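Local coordinates for protein light Chain (Clostridium botulinum, PDB 6BVD) that probably cleaves a neuronal SNARE protein as the zinc metalloprotease light chain of a mosaic botulinum neurotoxin, at residues Y238-T243 against N288-D293. Residues are numbered along the deposited sequence; the frame is centred on the assembly and turned at random.
Sequences YGTYIT and NKVLSD. With ACT (acetate ion), chain F.
Just past the zinc-binding HExxH helix 222-237, a Schellman motif at Gly239 turns the chain into a loop where Thr240 and Ile242 meet Val290 and Lys289 of helix 280-301. No direct hydrogen bond joins the two segments; water carries the polar part. The Lys289 chain leaves its helix extended and then bends at chi3 (55°) and chi4 (80°), which brings NZ in front of three successive loop carbonyls. NZ donates to three waters, which in turn donate to Gly239 O, to Thr240 O (2.9 Å) and to Tyr241 O (2.8 Å). The first water also donates to Asp293 OD2 (2.6 Å), a carboxylate one helical turn beyond Lys289 that probably helps balance the lysine's positive charge. Beside this network, Thr240 CG2 rests against both methyls of Val290, 3.9 Å from Val290 CG2, while Thr240 OG1 is hydrogen-bonded to Tyr349 OH and His235 O. The Ile242 CG2 methyl lies against the ammonium end of Lys289, a van der Waals approach at 4.1 Å to NZ. An acetate ion, probably a crystallisation additive, accepts from Ile242 N through its O (3.0 Å, N-H...O 163°) and is hydrogen-bonded to ND1 of zinc ligand His232 and of His235; its CH3 sits over one face of the Tyr241 ring.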
loop_
_atom_site.group_PDB
_atom_site.type_symbol
_atom_site.label_atom_id
_atom_site.label_comp_id
_atom_site.label_asym_id
_atom_site.label_seq_id
_atom_site.Cartn_x
_atom_site.Cartn_y
_atom_site.Cartn_z
ATOM N N TYR A 238 -29.006 6.952 1.172
ATOM C CA TYR A 238 -30.164 6.505 0.415
ATOM C C TYR A 238 -31.500 6.740 1.158
ATOM O O TYR A 238 -32.570 6.404 0.647
ATOM C CB TYR A 238 -30.002 5.005 0.035
ATOM C CG TYR A 238 -29.217 4.815 -1.245
ATOM C CD1 TYR A 238 -29.808 5.009 -2.497
ATOM C CD2 TYR A 238 -27.868 4.436 -1.210
ATOM C CE1 TYR A 238 -29.055 4.810 -3.702
ATOM C CE2 TYR A 238 -27.129 4.265 -2.387
ATOM C CZ TYR A 238 -27.727 4.434 -3.625
ATOM O OH TYR A 238 -26.953 4.223 -4.769
ATOM N N GLY A 239 -31.438 7.316 2.361
ATOM C CA GLY A 239 -32.649 7.668 3.096
ATOM C C GLY A 239 -33.419 6.431 3.619
ATOM O O GLY A 239 -34.638 6.512 3.840
ATOM N N THR A 240 -32.717 5.301 3.789
ATOM C CA THR A 240 -33.339 4.052 4.303
ATOM C C THR A 240 -32.946 3.785 5.751
ATOM O O THR A 240 -33.248 2.716 6.305
ATOM C CB THR A 240 -32.886 2.789 3.489
ATOM O OG1 THR A 240 -31.528 2.522 3.790
ATOM C CG2 THR A 240 -33.017 3.017 1.960
ATOM N N TYR A 241 -32.289 4.756 6.379
ATOM C CA TYR A 241 -31.770 4.603 7.735
ATOM C C TYR A 241 -32.884 4.394 8.764
ATOM O O TYR A 241 -33.895 5.100 8.758
ATOM C CB TYR A 241 -30.921 5.824 8.085
ATOM C CG TYR A 241 -30.086 5.810 9.349
ATOM C CD1 TYR A 241 -28.726 5.536 9.291
ATOM C CD2 TYR A 241 -30.642 6.135 10.591
ATOM C CE1 TYR A 241 -27.939 5.557 10.424
ATOM C CE2 TYR A 241 -29.864 6.162 11.730
ATOM C CZ TYR A 241 -28.521 5.873 11.639
ATOM O OH TYR A 241 -27.730 5.881 12.766
ATOM N N ILE A 242 -32.716 3.395 9.638
ATOM C CA ILE A 242 -33.702 3.221 10.724
ATOM C C ILE A 242 -33.087 3.141 12.124
ATOM O O ILE A 242 -31.934 2.745 12.299
ATOM C CB ILE A 242 -34.607 1.965 10.503
ATOM C CG1 ILE A 242 -33.780 0.675 10.305
ATOM C CG2 ILE A 242 -35.467 2.158 9.286
ATOM C CD1 ILE A 242 -34.667 -0.628 10.306
ATOM N N THR A 243 -33.882 3.550 13.125
ATOM C CA THR A 243 -33.538 3.391 14.520
ATOM C C THR A 243 -34.518 2.445 15.273
ATOM O O THR A 243 -34.178 1.960 16.348
ATOM C CB THR A 243 -33.561 4.752 15.247
ATOM O OG1 THR A 243 -34.870 5.302 15.105
ATOM C CG2 THR A 243 -32.510 5.728 14.654
ATOM N N ASN A 288 -41.552 -1.871 1.781
ATOM C CA ASN A 288 -42.677 -1.049 1.347
ATOM C C ASN A 288 -42.553 0.411 1.791
ATOM O O ASN A 288 -43.054 1.311 1.106
ATOM C CB ASN A 288 -43.996 -1.650 1.815
ATOM C CG ASN A 288 -44.320 -2.921 1.063
ATOM O OD1 ASN A 288 -44.084 -3.003 -0.150
ATOM N ND2 ASN A 288 -44.813 -3.937 1.777
ATOM N N LYS A 289 -41.905 0.654 2.921
ATOM C CA LYS A 289 -41.680 2.034 3.356
ATOM C C LYS A 289 -40.749 2.747 2.362
ATOM O O LYS A 289 -41.040 3.874 1.930
ATOM C CB LYS A 289 -41.079 2.082 4.755
ATOM C CG LYS A 289 -40.728 3.494 5.229
ATOM C CD LYS A 289 -39.982 3.461 6.557
ATOM C CE LYS A 289 -38.718 2.538 6.457
ATOM N NZ LYS A 289 -37.468 3.132 5.796
ATOM N N VAL A 290 -39.650 2.086 1.990
ATOM C CA VAL A 290 -38.675 2.708 1.077
ATOM C C VAL A 290 -39.316 2.961 -0.282
ATOM O O VAL A 290 -39.097 4.015 -0.887
ATOM C CB VAL A 290 -37.367 1.866 0.890
ATOM C CG1 VAL A 290 -36.407 2.549 -0.137
ATOM C CG2 VAL A 290 -36.651 1.661 2.221
ATOM N N LEU A 291 -40.119 2.008 -0.747
ATOM C CA LEU A 291 -40.805 2.120 -2.019
ATOM C C LEU A 291 -41.774 3.300 -2.038
ATOM O O LEU A 291 -41.836 4.054 -3.011
ATOM C CB LEU A 291 -41.564 0.823 -2.335
ATOM C CG LEU A 291 -42.497 0.854 -3.545
ATOM C CD1 LEU A 291 -41.690 1.151 -4.824
ATOM C CD2 LEU A 291 -43.289 -0.437 -3.684
ATOM N N SER A 292 -42.530 3.447 -0.956
ATOM C CA SER A 292 -43.405 4.581 -0.821
ATOM C C SER A 292 -42.617 5.925 -0.809
ATOM O O SER A 292 -43.019 6.893 -1.475
ATOM C CB SER A 292 -44.235 4.410 0.454
ATOM O OG SER A 292 -45.001 5.552 0.707
ATOM N N ASP A 293 -41.493 5.980 -0.105
ATOM C CA ASP A 293 -40.676 7.211 -0.061
ATOM C C ASP A 293 -40.071 7.538 -1.433
ATOM O O ASP A 293 -40.014 8.705 -1.831
ATOM C CB ASP A 293 -39.550 7.093 0.956
ATOM C CG ASP A 293 -40.049 7.124 2.401
ATOM O OD1 ASP A 293 -41.147 7.630 2.631
ATOM O OD2 ASP A 293 -39.300 6.697 3.301
HETATM C C ACT F . -29.172 1.747 9.528
HETATM O O ACT F . -30.274 1.881 8.949
HETATM O OXT ACT F . -28.205 1.239 8.920
HETATM C CH3 ACT F . -29.011 2.200 10.956
HETATM O O HOH W 1 -37.279 5.012 3.512
HETATM O O HOH W 2 -35.613 1.141 5.792
HETATM O O HOH W 3 -36.450 4.932 7.543
#